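Local structure of nitroreductase family protein (Clostridium novyi, 3G14) at residues S13-E18 / S72-N77; Y46-V51 / M80-V85; A126-N131 / V146-L151. The protein probably acts as an oxidoreductase of the nitroreductase family, whose members are typically flavin-dependent enzymes working as dimers. All blocks are in the same frame, centred on the assembly; numbering follows the deposited sequence.

Contact 1: residues S13-E18 / S72-N77. With SO4 (sulfate ion), chain E.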
ATOM      1  N   SER B  13     -15.064  -1.128   2.107  1.00 18.27           N
ATOM      2  CA  SER B  13     -15.417  -0.224   1.023  1.00 18.62           C
ATOM      3  C   SER B  13     -16.801   0.363   1.293  1.00 19.73           C
ATOM      4  O   SER B  13     -17.770  -0.364   1.453  1.00 23.23           O
ATOM      5  CB  SER B  13     -15.394  -0.938  -0.329  1.00 21.00           C
ATOM      6  OG  SER B  13     -14.125  -1.441  -0.550  1.00 19.26           O
ATOM      7  N   ILE B  14     -16.878   1.676   1.388  1.00 17.69           N
ATOM      8  CA  ILE B  14     -18.101   2.345   1.743  1.00 16.12           C
ATOM      9  C   ILE B  14     -18.538   3.153   0.540  1.00 16.26           C
ATOM     10  O   ILE B  14     -17.723   3.790  -0.154  1.00 17.11           O
ATOM     11  CB  ILE B  14     -17.917   3.257   2.989  1.00 15.65           C
ATOM     12  CG1 ILE B  14     -17.581   2.426   4.256  1.00 17.62           C
ATOM     13  CG2 ILE B  14     -19.166   4.118   3.208  1.00 16.75           C
ATOM     14  CD1 ILE B  14     -18.657   1.463   4.672  1.00 21.37           C
ATOM     15  N   LYS B  15     -19.833   3.072   0.251  1.00 17.59           N
ATOM     16  CA  LYS B  15     -20.404   3.733  -0.923  1.00 19.01           C
ATOM     17  C   LYS B  15     -21.467   4.731  -0.551  1.00 19.77           C
ATOM     18  O   LYS B  15     -21.905   5.484  -1.419  1.00 18.48           O
ATOM     19  CB  LYS B  15     -20.999   2.708  -1.900  1.00 21.70           C
ATOM     20  CG  LYS B  15     -19.975   1.736  -2.438  1.00 27.12           C
ATOM     21  CD  LYS B  15     -19.114   2.363  -3.486  1.00 23.64           C
ATOM     22  CE  LYS B  15     -18.211   1.300  -4.112  1.00 30.64           C
ATOM     23  NZ  LYS B  15     -17.137   1.929  -4.929  1.00 34.59           N
ATOM     24  N   LYS B  16     -21.864   4.738   0.731  1.00 18.38           N
ATOM     25  CA  LYS B  16     -22.954   5.563   1.197  1.00 21.84           C
ATOM     26  C   LYS B  16     -22.489   6.342   2.405  1.00 19.51           C
ATOM     27  O   LYS B  16     -21.983   5.765   3.371  1.00 18.48           O
ATOM     28  CB  LYS B  16     -24.178   4.704   1.486  1.00 21.28           C
ATOM     29  CG  LYS B  16     -24.803   4.234   0.168  1.00 25.57           C
ATOM     30  CD  LYS B  16     -25.929   3.271   0.362  1.00 32.01           C
ATOM     31  CE  LYS B  16     -26.647   3.019  -0.977  1.00 40.19           C
ATOM     32  NZ  LYS B  16     -26.993   4.281  -1.744  1.00 43.69           N
ATOM     33  N   PHE B  17     -22.671   7.654   2.304  1.00 19.87           N
ATOM     34  CA  PHE B  17     -22.071   8.636   3.194  1.00 22.25           C
ATOM     35  C   PHE B  17     -23.072   9.672   3.657  1.00 23.02           C
ATOM     36  O   PHE B  17     -23.993  10.042   2.920  1.00 21.86           O
ATOM     37  CB  PHE B  17     -20.952   9.375   2.469  1.00 22.18           C
ATOM     38  CG  PHE B  17     -19.777   8.522   2.173  1.00 22.37           C
ATOM     39  CD1 PHE B  17     -18.831   8.271   3.143  1.00 16.03           C
ATOM     40  CD2 PHE B  17     -19.610   7.965   0.921  1.00 19.31           C
ATOM     41  CE1 PHE B  17     -17.759   7.497   2.891  1.00 15.09           C
ATOM     42  CE2 PHE B  17     -18.546   7.184   0.655  1.00 19.70           C
ATOM     43  CZ  PHE B  17     -17.612   6.928   1.601  1.00 16.99           C
ATOM     44  N   GLU B  18     -22.854  10.159   4.876  1.00 24.48           N
ATOM     45  CA  GLU B  18     -23.591  11.292   5.399  1.00 26.36           C
ATOM     46  C   GLU B  18     -22.964  12.518   4.741  1.00 26.32           C
ATOM     47  O   GLU B  18     -21.853  12.438   4.227  1.00 21.47           O
ATOM     48  CB  GLU B  18     -23.459  11.384   6.930  1.00 27.40           C
ATOM     49  CG  GLU B  18     -23.723  10.085   7.721  1.00 29.58           C
ATOM     50  CD  GLU B  18     -25.209   9.685   7.801  1.00 43.27           C
ATOM     51  OE1 GLU B  18     -26.039  10.203   7.003  1.00 45.72           O
ATOM     52  OE2 GLU B  18     -25.535   8.834   8.674  1.00 46.01           O
ATOM     53  N   SER B  72     -19.321   6.248  -8.614  1.00 16.47           N
ATOM     54  CA  SER B  72     -19.628   7.600  -9.083  1.00 18.28           C
ATOM     55  C   SER B  72     -20.490   8.270  -8.036  1.00 14.96           C
ATOM     56  O   SER B  72     -20.209   9.413  -7.653  1.00 15.75           O
ATOM     57  CB  SER B  72     -20.374   7.557 -10.417  1.00 20.29           C
ATOM     58  OG  SER B  72     -19.486   7.236 -11.472  1.00 19.72           O
ATOM     59  N   GLU B  73     -21.491   7.553  -7.521  1.00 16.94           N
ATOM     60  CA  GLU B  73     -22.411   8.137  -6.513  1.00 14.79           C
ATOM     61  C   GLU B  73     -21.713   8.412  -5.191  1.00 16.20           C
ATOM     62  O   GLU B  73     -22.019   9.438  -4.565  1.00 13.92           O
ATOM     63  CB  GLU B  73     -23.639   7.260  -6.310  1.00 14.76           C
ATOM     64  CG  GLU B  73     -24.459   7.212  -7.574  1.00 17.84           C
ATOM     65  CD  GLU B  73     -25.522   6.174  -7.579  1.00 25.29           C
ATOM     66  OE1 GLU B  73     -25.780   5.567  -6.514  1.00 28.05           O
ATOM     67  OE2 GLU B  73     -26.135   6.015  -8.663  1.00 23.40           O
ATOM     68  N   ALA B  74     -20.730   7.563  -4.819  1.00 16.44           N
ATOM     69  CA  ALA B  74     -19.951   7.761  -3.578  1.00 17.03           C
ATOM     70  C   ALA B  74     -19.175   9.117  -3.662  1.00 14.48           C
ATOM     71  O   ALA B  74     -19.142   9.909  -2.711  1.00 15.83           O
ATOM     72  CB  ALA B  74     -18.965   6.589  -3.333  1.00 16.71           C
ATOM     73  N   VAL B  75     -18.626   9.401  -4.828  1.00 11.40           N
ATOM     74  CA  VAL B  75     -17.928  10.657  -5.068  1.00 14.17           C
ATOM     75  C   VAL B  75     -18.905  11.846  -5.057  1.00 11.84           C
ATOM     76  O   VAL B  75     -18.592  12.914  -4.528  1.00 14.57           O
ATOM     77  CB  VAL B  75     -17.126  10.639  -6.410  1.00 11.12           C
ATOM     78  CG1 VAL B  75     -16.643  12.076  -6.772  1.00 13.60           C
ATOM     79  CG2 VAL B  75     -15.869   9.647  -6.319  1.00 13.41           C
ATOM     80  N   LEU B  76     -20.095  11.668  -5.642  1.00 14.27           N
ATOM     81  CA  LEU B  76     -21.085  12.749  -5.646  1.00 11.99           C
ATOM     82  C   LEU B  76     -21.562  13.077  -4.237  1.00 14.78           C
ATOM     83  O   LEU B  76     -21.795  14.239  -3.895  1.00 13.53           O
ATOM     84  CB  LEU B  76     -22.292  12.419  -6.507  1.00 12.22           C
ATOM     85  CG  LEU B  76     -22.099  12.321  -8.031  1.00 13.94           C
ATOM     86  CD1 LEU B  76     -23.396  11.748  -8.669  1.00 15.80           C
ATOM     87  CD2 LEU B  76     -21.748  13.683  -8.611  1.00 17.22           C
ATOM     88  N   ASN B  77     -21.757  12.035  -3.462  1.00 15.05           N
ATOM     89  CA  ASN B  77     -22.545  12.117  -2.232  1.00 16.14           C
ATOM     90  C   ASN B  77     -21.725  12.160  -0.963  1.00 17.43           C
ATOM     91  O   ASN B  77     -22.293  12.095   0.099  1.00 22.97           O
ATOM     92  CB  ASN B  77     -23.552  10.961  -2.185  1.00 15.21           C
ATOM     93  CG  ASN B  77     -24.546  11.025  -3.345  1.00 18.36           C
ATOM     94  OD1 ASN B  77     -24.890  12.114  -3.816  1.00 19.44           O
ATOM     95  ND2 ASN B  77     -25.017   9.865  -3.795  1.00 15.70           N
TER
HETATM   96  S   SO4 E 193     -13.976  -4.631   1.223  1.00 31.91           S
HETATM   97  O1  SO4 E 193     -14.484  -5.442   0.127  1.00 31.11           O
HETATM   98  O2  SO4 E 193     -13.303  -5.454   2.229  1.00 33.10           O
HETATM   99  O3  SO4 E 193     -15.089  -3.964   1.903  1.00 28.08           O
HETATM  100  O4  SO4 E 193     -13.008  -3.677   0.682  1.00 24.30           O
HETATM  101  O   HOH W   1     -24.143   7.421  -2.506  1.00 20.92           O

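Contact 2: residues Y46-V51 / M80-V85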
ATOM      1  N   TYR B  46       4.624  11.265  -5.298  1.00 18.57           N
ATOM      2  CA  TYR B  46       3.170  11.515  -5.377  1.00 17.71           C
ATOM      3  C   TYR B  46       2.813  12.752  -4.549  1.00 16.41           C
ATOM      4  O   TYR B  46       3.586  13.207  -3.707  1.00 15.13           O
ATOM      5  CB  TYR B  46       2.376  10.297  -4.877  1.00 16.36           C
ATOM      6  CG  TYR B  46       2.921   9.741  -3.581  1.00 15.97           C
ATOM      7  CD1 TYR B  46       2.630  10.355  -2.362  1.00 17.71           C
ATOM      8  CD2 TYR B  46       3.788   8.648  -3.576  1.00 16.49           C
ATOM      9  CE1 TYR B  46       3.174   9.862  -1.183  1.00 20.78           C
ATOM     10  CE2 TYR B  46       4.353   8.186  -2.409  1.00 17.95           C
ATOM     11  CZ  TYR B  46       4.040   8.801  -1.210  1.00 14.96           C
ATOM     12  OH  TYR B  46       4.577   8.315  -0.028  1.00 18.49           O
ATOM     13  N   LYS B  47       1.654  13.315  -4.881  1.00 18.07           N
ATOM     14  CA  LYS B  47       0.957  14.317  -4.099  1.00 16.51           C
ATOM     15  C   LYS B  47      -0.530  13.998  -4.133  1.00 16.28           C
ATOM     16  O   LYS B  47      -0.973  13.170  -4.957  1.00 15.73           O
ATOM     17  CB  LYS B  47       1.224  15.720  -4.671  1.00 17.08           C
ATOM     18  CG  LYS B  47       2.711  16.141  -4.702  1.00 14.51           C
ATOM     19  CD  LYS B  47       2.917  17.561  -5.273  1.00 17.03           C
ATOM     20  CE  LYS B  47       4.332  18.077  -4.999  1.00 28.27           C
ATOM     21  NZ  LYS B  47       5.392  17.282  -5.599  1.00 29.24           N
ATOM     22  N   PHE B  48      -1.280  14.641  -3.230  1.00 14.75           N
ATOM     23  CA  PHE B  48      -2.719  14.423  -3.037  1.00 17.11           C
ATOM     24  C   PHE B  48      -3.460  15.707  -3.339  1.00 15.89           C
ATOM     25  O   PHE B  48      -3.051  16.800  -2.880  1.00 19.05           O
ATOM     26  CB  PHE B  48      -2.992  13.965  -1.583  1.00 14.51           C
ATOM     27  CG  PHE B  48      -2.289  12.701  -1.267  1.00 13.34           C
ATOM     28  CD1 PHE B  48      -2.785  11.485  -1.763  1.00 19.71           C
ATOM     29  CD2 PHE B  48      -1.099  12.707  -0.533  1.00 20.24           C
ATOM     30  CE1 PHE B  48      -2.114  10.286  -1.552  1.00 18.20           C
ATOM     31  CE2 PHE B  48      -0.419  11.488  -0.293  1.00 24.08           C
ATOM     32  CZ  PHE B  48      -0.933  10.283  -0.799  1.00 20.70           C
ATOM     33  N   ILE B  49      -4.542  15.583  -4.099  1.00 14.81           N
ATOM     34  CA  ILE B  49      -5.485  16.702  -4.269  1.00 14.78           C
ATOM     35  C   ILE B  49      -6.736  16.355  -3.467  1.00 16.17           C
ATOM     36  O   ILE B  49      -7.350  15.280  -3.664  1.00 15.94           O
ATOM     37  CB  ILE B  49      -5.869  16.929  -5.728  1.00 14.52           C
ATOM     38  CG1 ILE B  49      -4.625  17.027  -6.617  1.00 12.35           C
ATOM     39  CG2 ILE B  49      -6.807  18.145  -5.878  1.00 14.54           C
ATOM     40  CD1 ILE B  49      -4.978  17.042  -8.157  1.00 15.99           C
ATOM     41  N   VAL B  50      -7.079  17.241  -2.533  1.00 15.79           N
ATOM     42  CA  VAL B  50      -8.359  17.177  -1.823  1.00 15.58           C
ATOM     43  C   VAL B  50      -9.398  17.866  -2.706  1.00 15.55           C
ATOM     44  O   VAL B  50      -9.275  19.040  -3.015  1.00 13.35           O
ATOM     45  CB  VAL B  50      -8.301  17.845  -0.422  1.00 17.22           C
ATOM     46  CG1 VAL B  50      -9.717  17.938   0.242  1.00 19.05           C
ATOM     47  CG2 VAL B  50      -7.326  17.108   0.488  1.00 14.21           C
ATOM     48  N   VAL B  51     -10.402  17.131  -3.142  1.00 14.85           N
ATOM     49  CA  VAL B  51     -11.436  17.736  -4.003  1.00 15.67           C
ATOM     50  C   VAL B  51     -12.720  17.981  -3.202  1.00 16.67           C
ATOM     51  O   VAL B  51     -13.401  17.003  -2.781  1.00 17.34           O
ATOM     52  CB  VAL B  51     -11.759  16.874  -5.244  1.00 17.09           C
ATOM     53  CG1 VAL B  51     -12.870  17.547  -6.065  1.00 14.64           C
ATOM     54  CG2 VAL B  51     -10.479  16.575  -6.051  1.00 18.39           C
HETATM   55  N   MSE B  80     -15.915  15.118   0.427  1.00 13.74           N
HETATM   56  CA  MSE B  80     -14.743  15.287  -0.404  1.00 17.77           C
HETATM   57  C   MSE B  80     -14.229  13.976  -0.980  1.00 17.78           C
HETATM   58  O   MSE B  80     -14.669  12.878  -0.617  1.00 16.95           O
HETATM   59  CB  MSE B  80     -13.627  15.980   0.403  1.00 17.53           C
HETATM   60  CG  MSE B  80     -13.127  15.164   1.509  1.00 16.77           C
HETATM   61 SE   MSE B  80     -11.702  15.976   2.607  0.75 21.72          SE
HETATM   62  CE  MSE B  80     -12.488  17.588   3.003  1.00 23.15           C
ATOM     63  N   THR B  81     -13.326  14.126  -1.938  1.00 17.62           N
ATOM     64  CA  THR B  81     -12.599  13.021  -2.546  1.00 18.06           C
ATOM     65  C   THR B  81     -11.109  13.336  -2.512  1.00 17.90           C
ATOM     66  O   THR B  81     -10.704  14.485  -2.697  1.00 18.26           O
ATOM     67  CB  THR B  81     -13.114  12.784  -4.008  1.00 20.18           C
ATOM     68  OG1 THR B  81     -14.410  12.177  -3.957  1.00 20.08           O
ATOM     69  CG2 THR B  81     -12.142  11.938  -4.820  1.00 20.38           C
ATOM     70  N   ILE B  82     -10.303  12.323  -2.208  1.00 15.72           N
ATOM     71  CA  ILE B  82      -8.834  12.460  -2.231  1.00 15.35           C
ATOM     72  C   ILE B  82      -8.313  11.783  -3.484  1.00 17.41           C
ATOM     73  O   ILE B  82      -8.616  10.619  -3.714  1.00 12.88           O
ATOM     74  CB  ILE B  82      -8.168  11.878  -0.967  1.00 15.81           C
ATOM     75  CG1 ILE B  82      -8.679  12.625   0.273  1.00 13.90           C
ATOM     76  CG2 ILE B  82      -6.649  12.008  -1.063  1.00 15.91           C
ATOM     77  CD1 ILE B  82      -8.378  12.001   1.638  1.00 20.83           C
ATOM     78  N   VAL B  83      -7.515  12.504  -4.282  1.00 14.68           N
ATOM     79  CA  VAL B  83      -6.954  11.949  -5.528  1.00 12.09           C
ATOM     80  C   VAL B  83      -5.412  11.842  -5.416  1.00 13.62           C
ATOM     81  O   VAL B  83      -4.747  12.842  -5.059  1.00 16.62           O
ATOM     82  CB  VAL B  83      -7.282  12.887  -6.723  1.00 15.13           C
ATOM     83  CG1 VAL B  83      -6.735  12.335  -8.030  1.00 16.45           C
ATOM     84  CG2 VAL B  83      -8.795  13.120  -6.854  1.00 14.19           C
ATOM     85  N   ALA B  84      -4.874  10.659  -5.706  1.00 14.65           N
ATOM     86  CA  ALA B  84      -3.444  10.416  -5.593  1.00 13.71           C
ATOM     87  C   ALA B  84      -2.816  10.511  -6.984  1.00 16.02           C
ATOM     88  O   ALA B  84      -3.161   9.737  -7.862  1.00 15.67           O
ATOM     89  CB  ALA B  84      -3.163   9.070  -4.925  1.00 13.63           C
ATOM     90  N   VAL B  85      -1.871  11.451  -7.154  1.00 17.02           N
ATOM     91  CA  VAL B  85      -1.246  11.769  -8.432  1.00 16.23           C
ATOM     92  C   VAL B  85       0.272  11.532  -8.315  1.00 17.94           C
ATOM     93  O   VAL B  85       0.920  11.991  -7.380  1.00 16.42           O
ATOM     94  CB  VAL B  85      -1.526  13.241  -8.821  1.00 17.93           C
ATOM     95  CG1 VAL B  85      -0.883  13.629 -10.215  1.00 12.29           C
ATOM     96  CG2 VAL B  85      -3.055  13.528  -8.807  1.00 16.90           C
TER

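Contact 3: residues A126-N131 / V146-L151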
ATOM      1  N   ALA B 126      -9.922   2.937  -8.955  1.00 15.20           N
ATOM      2  CA  ALA B 126      -8.757   2.928  -9.814  1.00 15.98           C
ATOM      3  C   ALA B 126      -9.112   2.986 -11.310  1.00 15.22           C
ATOM      4  O   ALA B 126      -8.219   3.202 -12.135  1.00 16.23           O
ATOM      5  CB  ALA B 126      -7.925   1.698  -9.567  1.00 19.32           C
ATOM      6  N   ALA B 127     -10.394   2.778 -11.637  1.00 16.65           N
ATOM      7  CA  ALA B 127     -10.862   2.707 -13.050  1.00 17.37           C
ATOM      8  C   ALA B 127     -11.603   3.983 -13.463  1.00 13.71           C
ATOM      9  O   ALA B 127     -12.711   4.247 -13.006  1.00 16.50           O
ATOM     10  CB  ALA B 127     -11.786   1.503 -13.252  1.00 19.24           C
ATOM     11  N   PHE B 128     -10.975   4.761 -14.341  1.00 16.22           N
ATOM     12  CA  PHE B 128     -11.519   6.043 -14.763  1.00 15.85           C
ATOM     13  C   PHE B 128     -10.844   6.465 -16.049  1.00 13.98           C
ATOM     14  O   PHE B 128      -9.760   5.969 -16.406  1.00 17.64           O
ATOM     15  CB  PHE B 128     -11.360   7.138 -13.689  1.00 16.03           C
ATOM     16  CG  PHE B 128     -10.065   7.049 -12.889  1.00 16.77           C
ATOM     17  CD1 PHE B 128      -8.830   7.322 -13.482  1.00 19.62           C
ATOM     18  CD2 PHE B 128     -10.101   6.696 -11.550  1.00 23.09           C
ATOM     19  CE1 PHE B 128      -7.635   7.229 -12.739  1.00 19.55           C
ATOM     20  CE2 PHE B 128      -8.933   6.598 -10.799  1.00 18.25           C
ATOM     21  CZ  PHE B 128      -7.704   6.871 -11.395  1.00 15.06           C
ATOM     22  N   ASN B 129     -11.518   7.348 -16.752  1.00 15.43           N
ATOM     23  CA  ASN B 129     -10.929   8.118 -17.860  1.00 13.80           C
ATOM     24  C   ASN B 129      -9.957   9.129 -17.238  1.00 15.76           C
ATOM     25  O   ASN B 129     -10.330  10.189 -16.724  1.00 15.24           O
ATOM     26  CB  ASN B 129     -12.001   8.804 -18.658  1.00 13.89           C
ATOM     27  CG  ASN B 129     -11.453   9.576 -19.856  1.00 19.08           C
ATOM     28  OD1 ASN B 129     -10.330  10.092 -19.843  1.00 19.57           O
ATOM     29  ND2 ASN B 129     -12.244   9.638 -20.905  1.00 21.94           N
ATOM     30  N   GLU B 130      -8.692   8.739 -17.240  1.00 16.86           N
ATOM     31  CA  GLU B 130      -7.679   9.523 -16.592  1.00 17.72           C
ATOM     32  C   GLU B 130      -7.548  10.931 -17.204  1.00 17.16           C
ATOM     33  O   GLU B 130      -7.293  11.898 -16.493  1.00 17.46           O
ATOM     34  CB  GLU B 130      -6.348   8.772 -16.707  1.00 19.80           C
ATOM     35  CG  GLU B 130      -5.213   9.428 -15.998  1.00 20.08           C
ATOM     36  CD  GLU B 130      -3.953   8.573 -15.992  1.00 22.87           C
ATOM     37  OE1 GLU B 130      -3.909   7.534 -16.679  1.00 33.44           O
ATOM     38  OE2 GLU B 130      -2.988   8.973 -15.333  1.00 24.26           O
ATOM     39  N   ASN B 131      -7.685  11.039 -18.531  1.00 15.12           N
ATOM     40  CA  ASN B 131      -7.555  12.338 -19.172  1.00 17.37           C
ATOM     41  C   ASN B 131      -8.594  13.318 -18.675  1.00 16.71           C
ATOM     42  O   ASN B 131      -8.310  14.520 -18.493  1.00 16.49           O
ATOM     43  CB  ASN B 131      -7.682  12.202 -20.683  1.00 19.08           C
ATOM     44  CG  ASN B 131      -6.471  11.553 -21.317  1.00 26.40           C
ATOM     45  OD1 ASN B 131      -5.365  11.559 -20.766  1.00 31.17           O
ATOM     46  ND2 ASN B 131      -6.664  11.034 -22.506  1.00 32.18           N
ATOM     47  N   VAL B 146      -3.263   7.842 -10.035  1.00 14.86           N
ATOM     48  CA  VAL B 146      -3.157   6.450  -9.590  1.00 15.93           C
ATOM     49  C   VAL B 146      -4.491   5.874  -9.081  1.00 16.02           C
ATOM     50  O   VAL B 146      -4.918   4.791  -9.491  1.00 15.90           O
ATOM     51  CB  VAL B 146      -2.008   6.291  -8.551  1.00 15.66           C
ATOM     52  CG1 VAL B 146      -1.900   4.830  -8.006  1.00 14.70           C
ATOM     53  CG2 VAL B 146      -0.638   6.769  -9.109  1.00 14.67           C
ATOM     54  N   ALA B 147      -5.114   6.584  -8.147  1.00 15.53           N
ATOM     55  CA  ALA B 147      -6.337   6.169  -7.501  1.00 13.88           C
ATOM     56  C   ALA B 147      -6.950   7.382  -6.848  1.00 16.20           C
ATOM     57  O   ALA B 147      -6.331   8.439  -6.778  1.00 14.66           O
ATOM     58  CB  ALA B 147      -6.091   5.033  -6.458  1.00 13.59           C
ATOM     59  N   LEU B 148      -8.202   7.221  -6.469  1.00 16.99           N
ATOM     60  CA  LEU B 148      -8.940   8.232  -5.725  1.00 15.67           C
ATOM     61  C   LEU B 148      -9.907   7.533  -4.774  1.00 14.02           C
ATOM     62  O   LEU B 148     -10.239   6.364  -4.942  1.00 14.98           O
ATOM     63  CB  LEU B 148      -9.634   9.195  -6.710  1.00 18.19           C
ATOM     64  CG  LEU B 148     -10.697   8.657  -7.675  1.00 18.93           C
ATOM     65  CD1 LEU B 148     -12.110   8.713  -7.065  1.00 17.14           C
ATOM     66  CD2 LEU B 148     -10.640   9.425  -8.997  1.00 18.95           C
ATOM     67  N   THR B 149     -10.379   8.262  -3.771  1.00 17.04           N
ATOM     68  CA  THR B 149     -11.383   7.746  -2.860  1.00 14.72           C
ATOM     69  C   THR B 149     -12.288   8.855  -2.334  1.00 13.99           C
ATOM     70  O   THR B 149     -11.801   9.979  -2.001  1.00 15.01           O
ATOM     71  CB  THR B 149     -10.699   7.033  -1.651  1.00 15.75           C
ATOM     72  OG1 THR B 149     -11.681   6.637  -0.668  1.00 16.05           O
ATOM     73  CG2 THR B 149      -9.692   7.955  -0.998  1.00 14.99           C
ATOM     74  N   PRO B 150     -13.597   8.551  -2.203  1.00 16.32           N
ATOM     75  CA  PRO B 150     -14.428   9.443  -1.398  1.00 14.85           C
ATOM     76  C   PRO B 150     -13.959   9.389   0.071  1.00 17.07           C
ATOM     77  O   PRO B 150     -13.306   8.445   0.492  1.00 17.08           O
ATOM     78  CB  PRO B 150     -15.816   8.811  -1.486  1.00 15.91           C
ATOM     79  CG  PRO B 150     -15.514   7.323  -1.769  1.00 17.85           C
ATOM     80  CD  PRO B 150     -14.354   7.362  -2.673  1.00 15.45           C
ATOM     81  N   LEU B 151     -14.320  10.404   0.824  1.00 17.55           N
ATOM     82  CA  LEU B 151     -14.018  10.463   2.265  1.00 17.43           C
ATOM     83  C   LEU B 151     -15.260  11.035   2.920  1.00 14.23           C
ATOM     84  O   LEU B 151     -15.718  12.119   2.537  1.00 14.78           O
ATOM     85  CB  LEU B 151     -12.813  11.375   2.510  1.00 16.85           C
ATOM     86  CG  LEU B 151     -12.329  11.340   3.970  1.00 20.50           C
ATOM     87  CD1 LEU B 151     -11.650   9.997   4.183  1.00 19.39           C
ATOM     88  CD2 LEU B 151     -11.399  12.524   4.260  1.00 23.24           C
TER

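Contact 1: residues S13-E18 / S72-N77
Ala74 turns its methyl group out of helix 70-77 toward the loop 13-18, and the tight half of this contact is built around it. The methyl carbon CB of Ala74 lies 3.7 Å from the carbonyl O of Lys15 and also touches the CD methylene of the Lys15 chain. From beside, the Phe17 ring presents its edge: Phe17 CE2 stands 4.1 Å from Ala74 CB, with the methyl close to the ring plane. One face of the Phe17 ring is covered within the loop by Ile14 CG2, 3.5 Å above the plane and offset toward the rim. Pro150 of strand 144-151 touches both Phe17 and Ala74, tying the loop and the helix to the central sheet.

Toward Asn77 and the surface the fit slackens. Phe17 CB reaches Asn77 O at 3.8 Å, and a water links the two segments: it donates to the carbonyl O of Lys15 at 3.2 Å and accepts from Asn77 ND2 at 2.9 Å. At the far end of the loop, away from the helix, Ser13 binds a sulfate ion, probably from the crystallisation liquor, through its backbone N (2.8 Å to O3) and its OG; Arg11 NH1 also bonds to it. No direct hydrogen bond joins loop and helix: contacts of the Ala74 methyl with the Lys15 backbone and the Phe17 edge carry the fit, and one water links the polar groups at the margin.

Contact 2: residues Y46-V51 / M80-V85
Lys47, Ile49 and Val51 each exchange a pair of backbone hydrogen bonds with Val85, Val83 and Thr81, so six bonds join strands 46-51 and 80-85 as antiparallel neighbours. They are short and fairly straight: Val51 N to Thr81 O is 2.7 Å with 171° at the hydrogen, and Thr81 N to Val51 O, at 3.0 Å, is the longest. In the non-hydrogen-bonded pairs between them the chains close to 4.8 Å, CA to CA, both for Phe48 with Ala84 and for Val50 with Ile82. CA-H...O contacts supplement the bonding, as where Phe48 CA lies 3.3 Å from Val83 O.

On the face carrying Phe48 and Val50, CE1 of the Phe48 ring meets Ala84 CB obliquely at 3.7 Å while CD1 meets Ile82 CG2. Farther along, Val50 CG1 touches the selenium of Met80, a selenomethionine, at 3.7 Å. Met80 CG sits between the backbone N and the carbonyl carbon (chi1 66°), and a bend at chi3 (52°) also sets its CE methyl beside Val50. The other face is held by branched residues: Val51 CG2 meets Val83 CG2, and Ile49 CD1 meets Val85 CG2.

Helix 99-117 covers the first of these faces, placing Ile111 on Ile82 and Met108 on Ala84. In the sheet, strand 173-175 hydrogen-bonds to the edge of 46-51 turned from 80-85, and strand 144-151 flanks 80-86, making these two strands the centre of the mixed sheet of the alpha+beta nitroreductase fold. Much of the backbone polarity is satisfied between neighbouring strands. The Phe48 face is apolar and the other mainly so, with Lys47 and Thr81 on it, the chemistry of a largely water-excluding core.

Contact 3: residues A126-N131 / V146-L151
Phe128 and Leu148 are brought together by two torsions each: chi1 sets each CG between the backbone N and the carbonyl carbon (36° in Phe128), and chi2 (69° in Phe128, 90° in Leu148) turns the ring and the CD2 methyl to each other. The contact joins strand 144-151, outermost in the chain's own mixed sheet of the nitroreductase fold, to the turn that leads into helix 130-137. The two side chains run alongside each other in opposite senses, and Leu148 CD2 comes within 3.8 Å of Phe128 CE2 and equally close to CD2 of the same ring. The methyl approaches the ring obliquely. At the ring's far corner, Phe128 CZ lies 4.0 Å from the carbonyl O of Val146, while the backbone N of Ala147 stands near the ring plane at its edge. One ring face is covered from within the turn by the carbonyl O of Ala126, 3.7 Å above the plane and displaced toward the rim.

Ile133 of helix 130-137 packs on both Phe128 and Leu148, extending the cluster into the helix. Asn129 occupies the N-cap of that helix and bonds through OD1 to the backbone N of Lys132. Next to it, Glu130 reaches back to the beginning of the strand, where OE2 forms a salt bridge with Arg144 and accepts a hydrogen bond from the backbone N of Val145.

No hydrogen bond passes directly between 126-131 and 146-151, but the second subunit supplies a bridge. Ser95 of that subunit bonds to Phe128 O, which makes the turn part of the dimer interface. Beside it, NZ of Lys97 from the second subunit is hydrogen-bonded to two carbonyl oxygens at once, Ala126 O from the turn and Val146 O from the strand.

Contacts 2 and 3 share the central sheet, their centres 9 Å apart: Ile82 N lies 2.8 Å from Thr149 O and Ala84 N 2.9 Å from Ala147 O, probable hydrogen bonds that join strand 80-86 to its neighbour 144-151. Contact 1 stands at the periphery, about 16 Å from contact 2 and 13 Å from contact 3, centre to centre. It reaches contact 3 through Pro150, whose CB is 3.8 Å from Phe17 CE2, and contact 2 through Val75 CG1, 3.6 Å from Thr81 OG1. Contact 3 alone meets the second subunit, and an acetate, probably from the crystallisation liquor, lies about 4 Å from the Ala126 side chain; the sulfate belongs to contact 1.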